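Local coordinates for fibronectin type III domain-containing protein (Simiduia agarivorans, PDB 6P2K) that probably hydrolyses xyloglucan or related beta-glucans, as a family 74 glycoside hydrolase whose modelled part forms two seven-bladed beta-propellers, at residues 119-124 against 161-166; 5-10 against 766-771. All coordinates share one frame; numbering follows the deposited sequence.

Contact 1 of 2, residues 119-124 against 161-166; sequences PGWRDD and STDRNV. With ZN (zinc ion), chain Q.
The side-chain amide of N165 lies flat against the indole of W121, the two planes 9° apart and N165 CG over the centre of one ring face. N165 CB adds a CH-pi contact, 3.8 Å from the centroid of the six-membered ring of W121. W121 CG sits between the backbone N and the carbonyl carbon (chi1 56°), and from there the ring comes to lie against the amide. Asparagine suits the place because its amide both accepts and donates. N165 OD1 takes the W121 N-H at 3.1 Å, from above the carbonyl plane. N165 ND2 gives a hydrogen to R122 O at 2.9 Å, on a lone pair of that oxygen, and the two bonds fix the rotation of the amide. D163 OD1 accepts from N165 N in an Asx turn and also from N184. The side chains of R164 and W121 cross at about a right angle, and W121 CZ3 sits over the centre of the guanidinium, the two planes 53° apart; R164 NH2 is salt-bridged to E133. A side chain at G120 would collide with V166 O. V166 N bonds to P119 O at 3.2 Å. W121 begins a type II' turn that ends at D124, whose OD1 binds zinc with Q16 and three waters. The contact joins the end of strand 114-119 to the start of strand 166-171, in successive four-stranded blades of the propeller.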
loop_
_atom_site.group_PDB
_atom_site.type_symbol
_atom_site.label_atom_id
_atom_site.label_comp_id
_atom_site.label_asym_id
_atom_site.label_seq_id
_atom_site.Cartn_x
_atom_site.Cartn_y
_atom_site.Cartn_z
ATOM N N PRO B 119 20.553 28.469 -56.243
ATOM C CA PRO B 119 21.383 28.402 -55.036
ATOM C C PRO B 119 20.590 28.772 -53.792
ATOM O O PRO B 119 19.767 29.689 -53.805
ATOM C CB PRO B 119 22.490 29.421 -55.319
ATOM C CG PRO B 119 22.618 29.408 -56.799
ATOM C CD PRO B 119 21.229 29.179 -57.340
ATOM N N GLY B 120 20.840 28.047 -52.711
ATOM C CA GLY B 120 20.133 28.314 -51.474
ATOM C C GLY B 120 20.511 27.313 -50.407
ATOM O O GLY B 120 21.172 26.302 -50.668
ATOM N N TRP B 121 20.064 27.617 -49.183
ATOM C CA TRP B 121 20.331 26.716 -48.057
ATOM C C TRP B 121 19.301 26.849 -46.943
ATOM O O TRP B 121 19.634 26.537 -45.795
ATOM C CB TRP B 121 21.733 26.976 -47.505
ATOM C CG TRP B 121 21.943 28.404 -47.102
ATOM C CD1 TRP B 121 21.731 28.945 -45.872
ATOM C CD2 TRP B 121 22.393 29.476 -47.941
ATOM N NE1 TRP B 121 22.029 30.287 -45.886
ATOM C CE2 TRP B 121 22.436 30.637 -47.145
ATOM C CE3 TRP B 121 22.768 29.565 -49.285
ATOM C CZ2 TRP B 121 22.838 31.873 -47.650
ATOM C CZ3 TRP B 121 23.166 30.791 -49.783
ATOM C CH2 TRP B 121 23.199 31.928 -48.966
ATOM N N ARG B 122 18.083 27.311 -47.226
ATOM C CA ARG B 122 16.985 27.398 -46.249
ATOM C C ARG B 122 17.449 28.265 -45.079
ATOM O O ARG B 122 17.998 29.354 -45.312
ATOM C CB ARG B 122 16.540 25.988 -45.884
ATOM C CG ARG B 122 16.023 25.194 -47.059
ATOM C CD ARG B 122 15.236 23.975 -46.610
ATOM N NE ARG B 122 14.559 23.352 -47.741
ATOM C CZ ARG B 122 13.262 23.482 -48.001
ATOM N NH1 ARG B 122 12.489 24.203 -47.199
ATOM N NH2 ARG B 122 12.736 22.883 -49.063
ATOM N N ASP B 123 17.252 27.838 -43.833
ATOM C CA ASP B 123 17.668 28.582 -42.653
ATOM C C ASP B 123 19.007 28.110 -42.102
ATOM O O ASP B 123 19.392 28.518 -41.003
ATOM C CB ASP B 123 16.595 28.474 -41.568
ATOM C CG ASP B 123 16.201 27.032 -41.281
ATOM O OD1 ASP B 123 16.194 26.215 -42.229
ATOM O OD2 ASP B 123 15.902 26.713 -40.111
ATOM N N ASP B 124 19.725 27.261 -42.836
ATOM C CA ASP B 124 20.988 26.715 -42.356
ATOM C C ASP B 124 22.129 27.703 -42.566
ATOM O O ASP B 124 23.152 27.356 -43.165
ATOM C CB ASP B 124 21.303 25.393 -43.060
ATOM C CG ASP B 124 20.957 24.181 -42.216
ATOM O OD1 ASP B 124 20.317 24.340 -41.152
ATOM O OD2 ASP B 124 21.332 23.061 -42.620
ATOM N N SER B 161 28.250 42.064 -51.856
ATOM C CA SER B 161 28.125 42.458 -50.460
ATOM C C SER B 161 26.895 41.864 -49.789
ATOM O O SER B 161 26.760 41.970 -48.564
ATOM C CB SER B 161 28.070 43.989 -50.360
ATOM O OG SER B 161 26.846 44.507 -50.872
ATOM N N THR B 162 25.999 41.252 -50.563
ATOM C CA THR B 162 24.628 40.988 -50.148
ATOM C C THR B 162 24.297 39.501 -50.158
ATOM O O THR B 162 24.861 38.720 -50.928
ATOM C CB THR B 162 23.646 41.710 -51.060
ATOM O OG1 THR B 162 23.926 41.342 -52.414
ATOM C CG2 THR B 162 23.758 43.225 -50.889
ATOM N N ASP B 163 23.329 39.131 -49.315
ATOM C CA ASP B 163 22.939 37.734 -49.157
ATOM C C ASP B 163 22.147 37.259 -50.369
ATOM O O ASP B 163 21.171 37.897 -50.776
ATOM C CB ASP B 163 22.126 37.567 -47.874
ATOM C CG ASP B 163 21.786 36.120 -47.574
ATOM O OD1 ASP B 163 21.044 35.498 -48.363
ATOM O OD2 ASP B 163 22.276 35.598 -46.549
ATOM N N ARG B 164 22.557 36.116 -50.923
ATOM C CA ARG B 164 22.062 35.624 -52.203
ATOM C C ARG B 164 21.129 34.429 -52.063
ATOM O O ARG B 164 20.765 33.824 -53.075
ATOM C CB ARG B 164 23.243 35.255 -53.101
ATOM C CG ARG B 164 23.935 33.984 -52.655
ATOM C CD ARG B 164 25.405 33.945 -53.022
ATOM N NE ARG B 164 26.113 32.955 -52.214
ATOM C CZ ARG B 164 26.113 31.648 -52.462
ATOM N NH1 ARG B 164 25.441 31.170 -53.503
ATOM N NH2 ARG B 164 26.779 30.817 -51.672
ATOM N N ASN B 165 20.730 34.084 -50.840
ATOM C CA ASN B 165 19.898 32.907 -50.607
ATOM C C ASN B 165 18.578 33.020 -51.360
ATOM O O ASN B 165 17.832 33.986 -51.180
ATOM C CB ASN B 165 19.649 32.748 -49.107
ATOM C CG ASN B 165 19.105 31.382 -48.739
ATOM O OD1 ASN B 165 18.946 30.511 -49.592
ATOM N ND2 ASN B 165 18.817 31.190 -47.458
ATOM N N VAL B 166 18.296 32.037 -52.213
ATOM C CA VAL B 166 17.028 31.951 -52.930
ATOM C C VAL B 166 16.147 30.935 -52.219
ATOM O O VAL B 166 16.593 29.825 -51.902
ATOM C CB VAL B 166 17.234 31.563 -54.404
ATOM C CG1 VAL B 166 15.889 31.390 -55.095
ATOM C CG2 VAL B 166 18.071 32.613 -55.114
HETATM ZN ZN ZN Q . 18.774 23.527 -40.107
HETATM O O HOH W 1 16.772 28.179 -49.619
HETATM O O HOH W 2 19.733 21.972 -39.067
HETATM O O HOH W 3 18.743 25.001 -38.609
HETATM O O HOH W 4 18.143 23.929 -42.077
#

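Contact 2 of 2, residues 5-10 against 766-771; sequences VWQPLN and LWRRSI
L766 meets L9 and N10 where two antiparallel segments from the two ends of the chain come together. The L766 N-H points almost straight at N10 OD1, 2.8 Å away, in the plane of that carbonyl and on a lone pair. N10 ND2 returns a weak bond to L766 O, which also accepts from L9 N at 3.0 Å; asparagine thus serves both polar groups of one residue. L766 CD2 packs on L9 CB.

Next, W767 offers a ring face to P8, whose CB stands 3.6 Å from the centroid of the six-membered ring, offset toward the rim. Proline costs nothing here, since P8 and W767 form a non-hydrogen-bonded pair that asks for no N-H. The indole N-H of W767 goes to A764 O.

R768 forms the hydrogen-bonded pair with Q7, with Q7 N to R768 O at 2.8 Å and R768 N to Q7 O at 2.9 Å. Their side chains run side by side, so that R768 NE reaches Q7 OE1 at 3.2 Å, in the guanidinium plane but above that of the amide. R768 NH1 continues to D751 and Y758.

At R769, CB lies over the W6 ring, 3.5 Å from the six-membered centroid, and CD rests on CE2 and CZ2. CG anti to the backbone N (chi1 -174°) starts an extended chain that ends in a salt bridge to D736. An alanine at W6 would probably uncover the R769 methylenes and leave I734 O without its indole N-H donor.

Short backbone pairing is therefore reinforced by side chains: aromatic faces take proline and arginine CH groups, while the N10 amide carries the polar pairing on beyond L9 and the Q7 amide ties down R768 NE.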
loop_
_atom_site.group_PDB
_atom_site.type_symbol
_atom_site.label_atom_id
_atom_site.label_comp_id
_atom_site.label_asym_id
_atom_site.label_seq_id
_atom_site.Cartn_x
_atom_site.Cartn_y
_atom_site.Cartn_z
ATOM N N VAL B 5 22.869 -6.132 -42.345
ATOM C CA VAL B 5 23.857 -6.434 -41.312
ATOM C C VAL B 5 23.670 -5.535 -40.095
ATOM O O VAL B 5 23.433 -6.016 -38.986
ATOM C CB VAL B 5 25.294 -6.332 -41.866
ATOM C CG1 VAL B 5 26.271 -7.017 -40.924
ATOM C CG2 VAL B 5 25.367 -6.941 -43.258
ATOM N N TRP B 6 23.777 -4.222 -40.282
ATOM C CA TRP B 6 23.544 -3.279 -39.198
ATOM C C TRP B 6 22.047 -3.124 -38.960
ATOM O O TRP B 6 21.270 -2.958 -39.907
ATOM C CB TRP B 6 24.182 -1.931 -39.520
ATOM C CG TRP B 6 25.667 -1.928 -39.317
ATOM C CD1 TRP B 6 26.623 -2.187 -40.253
ATOM C CD2 TRP B 6 26.361 -1.657 -38.096
ATOM N NE1 TRP B 6 27.873 -2.094 -39.690
ATOM C CE2 TRP B 6 27.739 -1.769 -38.365
ATOM C CE3 TRP B 6 25.953 -1.329 -36.798
ATOM C CZ2 TRP B 6 28.708 -1.562 -37.388
ATOM C CZ3 TRP B 6 26.918 -1.128 -35.830
ATOM C CH2 TRP B 6 28.279 -1.245 -36.130
ATOM N N GLN B 7 21.648 -3.173 -37.693
ATOM C CA GLN B 7 20.245 -3.221 -37.308
ATOM C C GLN B 7 19.880 -1.950 -36.560
ATOM O O GLN B 7 20.440 -1.696 -35.478
ATOM C CB GLN B 7 19.983 -4.452 -36.439
ATOM C CG GLN B 7 18.536 -4.652 -36.033
ATOM C CD GLN B 7 18.291 -6.043 -35.465
ATOM O OE1 GLN B 7 19.219 -6.704 -34.991
ATOM N NE2 GLN B 7 17.042 -6.493 -35.517
ATOM N N PRO B 8 18.967 -1.129 -37.075
ATOM C CA PRO B 8 18.593 0.101 -36.375
ATOM C C PRO B 8 17.651 -0.171 -35.214
ATOM O O PRO B 8 16.799 -1.060 -35.265
ATOM C CB PRO B 8 17.894 0.925 -37.461
ATOM C CG PRO B 8 17.295 -0.099 -38.364
ATOM C CD PRO B 8 18.245 -1.285 -38.351
ATOM N N LEU B 9 17.816 0.625 -34.153
ATOM C CA LEU B 9 17.002 0.525 -32.936
ATOM C C LEU B 9 16.595 1.947 -32.550
ATOM O O LEU B 9 17.250 2.583 -31.722
ATOM C CB LEU B 9 17.779 -0.181 -31.809
ATOM C CG LEU B 9 18.356 -1.568 -32.115
ATOM C CD1 LEU B 9 19.346 -1.988 -31.037
ATOM C CD2 LEU B 9 17.249 -2.604 -32.260
ATOM N N ASN B 10 15.516 2.446 -33.153
ATOM C CA ASN B 10 15.201 3.866 -33.069
ATOM C C ASN B 10 13.698 4.089 -33.103
ATOM O O ASN B 10 12.965 3.287 -33.694
ATOM C CB ASN B 10 15.871 4.639 -34.213
ATOM C CG ASN B 10 17.375 4.642 -34.096
ATOM O OD1 ASN B 10 17.931 5.224 -33.163
ATOM N ND2 ASN B 10 18.047 3.980 -35.036
ATOM N N LEU B 766 20.737 4.963 -33.014
ATOM C CA LEU B 766 21.388 3.780 -32.472
ATOM C C LEU B 766 21.306 2.621 -33.453
ATOM O O LEU B 766 20.253 2.368 -34.047
ATOM C CB LEU B 766 20.743 3.380 -31.144
ATOM C CG LEU B 766 21.111 2.021 -30.552
ATOM C CD1 LEU B 766 22.570 1.997 -30.120
ATOM C CD2 LEU B 766 20.188 1.700 -29.385
ATOM N N TRP B 767 22.426 1.917 -33.614
ATOM C CA TRP B 767 22.517 0.746 -34.472
ATOM C C TRP B 767 23.286 -0.343 -33.740
ATOM O O TRP B 767 24.139 -0.055 -32.896
ATOM C CB TRP B 767 23.222 1.068 -35.798
ATOM C CG TRP B 767 22.545 2.128 -36.601
ATOM C CD1 TRP B 767 22.531 3.468 -36.346
ATOM C CD2 TRP B 767 21.783 1.939 -37.796
ATOM N NE1 TRP B 767 21.803 4.124 -37.306
ATOM C CE2 TRP B 767 21.333 3.207 -38.210
ATOM C CE3 TRP B 767 21.435 0.817 -38.557
ATOM C CZ2 TRP B 767 20.555 3.387 -39.353
ATOM C CZ3 TRP B 767 20.664 0.997 -39.688
ATOM C CH2 TRP B 767 20.234 2.273 -40.077
ATOM N N ARG B 768 22.991 -1.598 -34.078
ATOM C CA ARG B 768 23.710 -2.725 -33.506
ATOM C C ARG B 768 24.063 -3.733 -34.590
ATOM O O ARG B 768 23.368 -3.864 -35.603
ATOM C CB ARG B 768 22.911 -3.404 -32.384
ATOM C CG ARG B 768 21.911 -4.438 -32.848
ATOM C CD ARG B 768 21.352 -5.212 -31.669
ATOM N NE ARG B 768 20.497 -6.307 -32.106
ATOM C CZ ARG B 768 19.918 -7.178 -31.287
ATOM N NH1 ARG B 768 20.098 -7.083 -29.976
ATOM N NH2 ARG B 768 19.158 -8.147 -31.782
ATOM N N ARG B 769 25.160 -4.447 -34.357
ATOM C CA ARG B 769 25.704 -5.403 -35.307
ATOM C C ARG B 769 26.134 -6.654 -34.561
ATOM O O ARG B 769 26.708 -6.570 -33.472
ATOM C CB ARG B 769 26.900 -4.809 -36.069
ATOM C CG ARG B 769 27.439 -5.694 -37.182
ATOM C CD ARG B 769 28.773 -5.192 -37.703
ATOM N NE ARG B 769 29.169 -5.867 -38.936
ATOM C CZ ARG B 769 29.787 -7.043 -38.976
ATOM N NH1 ARG B 769 30.081 -7.676 -37.850
ATOM N NH2 ARG B 769 30.111 -7.586 -40.140
ATOM N N SER B 770 25.844 -7.812 -35.148
ATOM C CA SER B 770 26.332 -9.071 -34.606
ATOM C C SER B 770 27.834 -9.188 -34.832
ATOM O O SER B 770 28.350 -8.805 -35.885
ATOM C CB SER B 770 25.605 -10.244 -35.260
ATOM O OG SER B 770 25.572 -11.364 -34.397
ATOM N N ILE B 771 28.539 -9.709 -33.832
ATOM C CA ILE B 771 29.996 -9.833 -33.862
ATOM C C ILE B 771 30.346 -11.306 -33.708
ATOM O O ILE B 771 30.000 -11.929 -32.697
ATOM C CB ILE B 771 30.663 -8.996 -32.759
ATOM C CG1 ILE B 771 30.326 -7.510 -32.929
ATOM C CG2 ILE B 771 32.168 -9.217 -32.760
ATOM C CD1 ILE B 771 30.918 -6.880 -34.165
HETATM O O HOH W 5 24.197 -7.908 -37.526
#

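In the fold
Contacts 1 and 2 lie on opposite sides of the chain's centre, their own centres 38 Å apart and nearest atoms about 20 Å. Contact 1 lies in the N-terminal propeller and presents D124 to a zinc ion. Contact 2 belongs to the C-terminal propeller: strand 7-8 completes its last blade beside 765-770, so the two chain ends share one blade and the N-terminus is tied to that propeller. Q16, which lies between segment 5-10 and strand 17-22, shares the zinc with D124; the Q16 side chain is about 7 Å from that of R122. The L766 side chain is about 9 Å from that of D405, a ligand of another zinc. Family 74 enzymes bind substrate in the cleft between propellers.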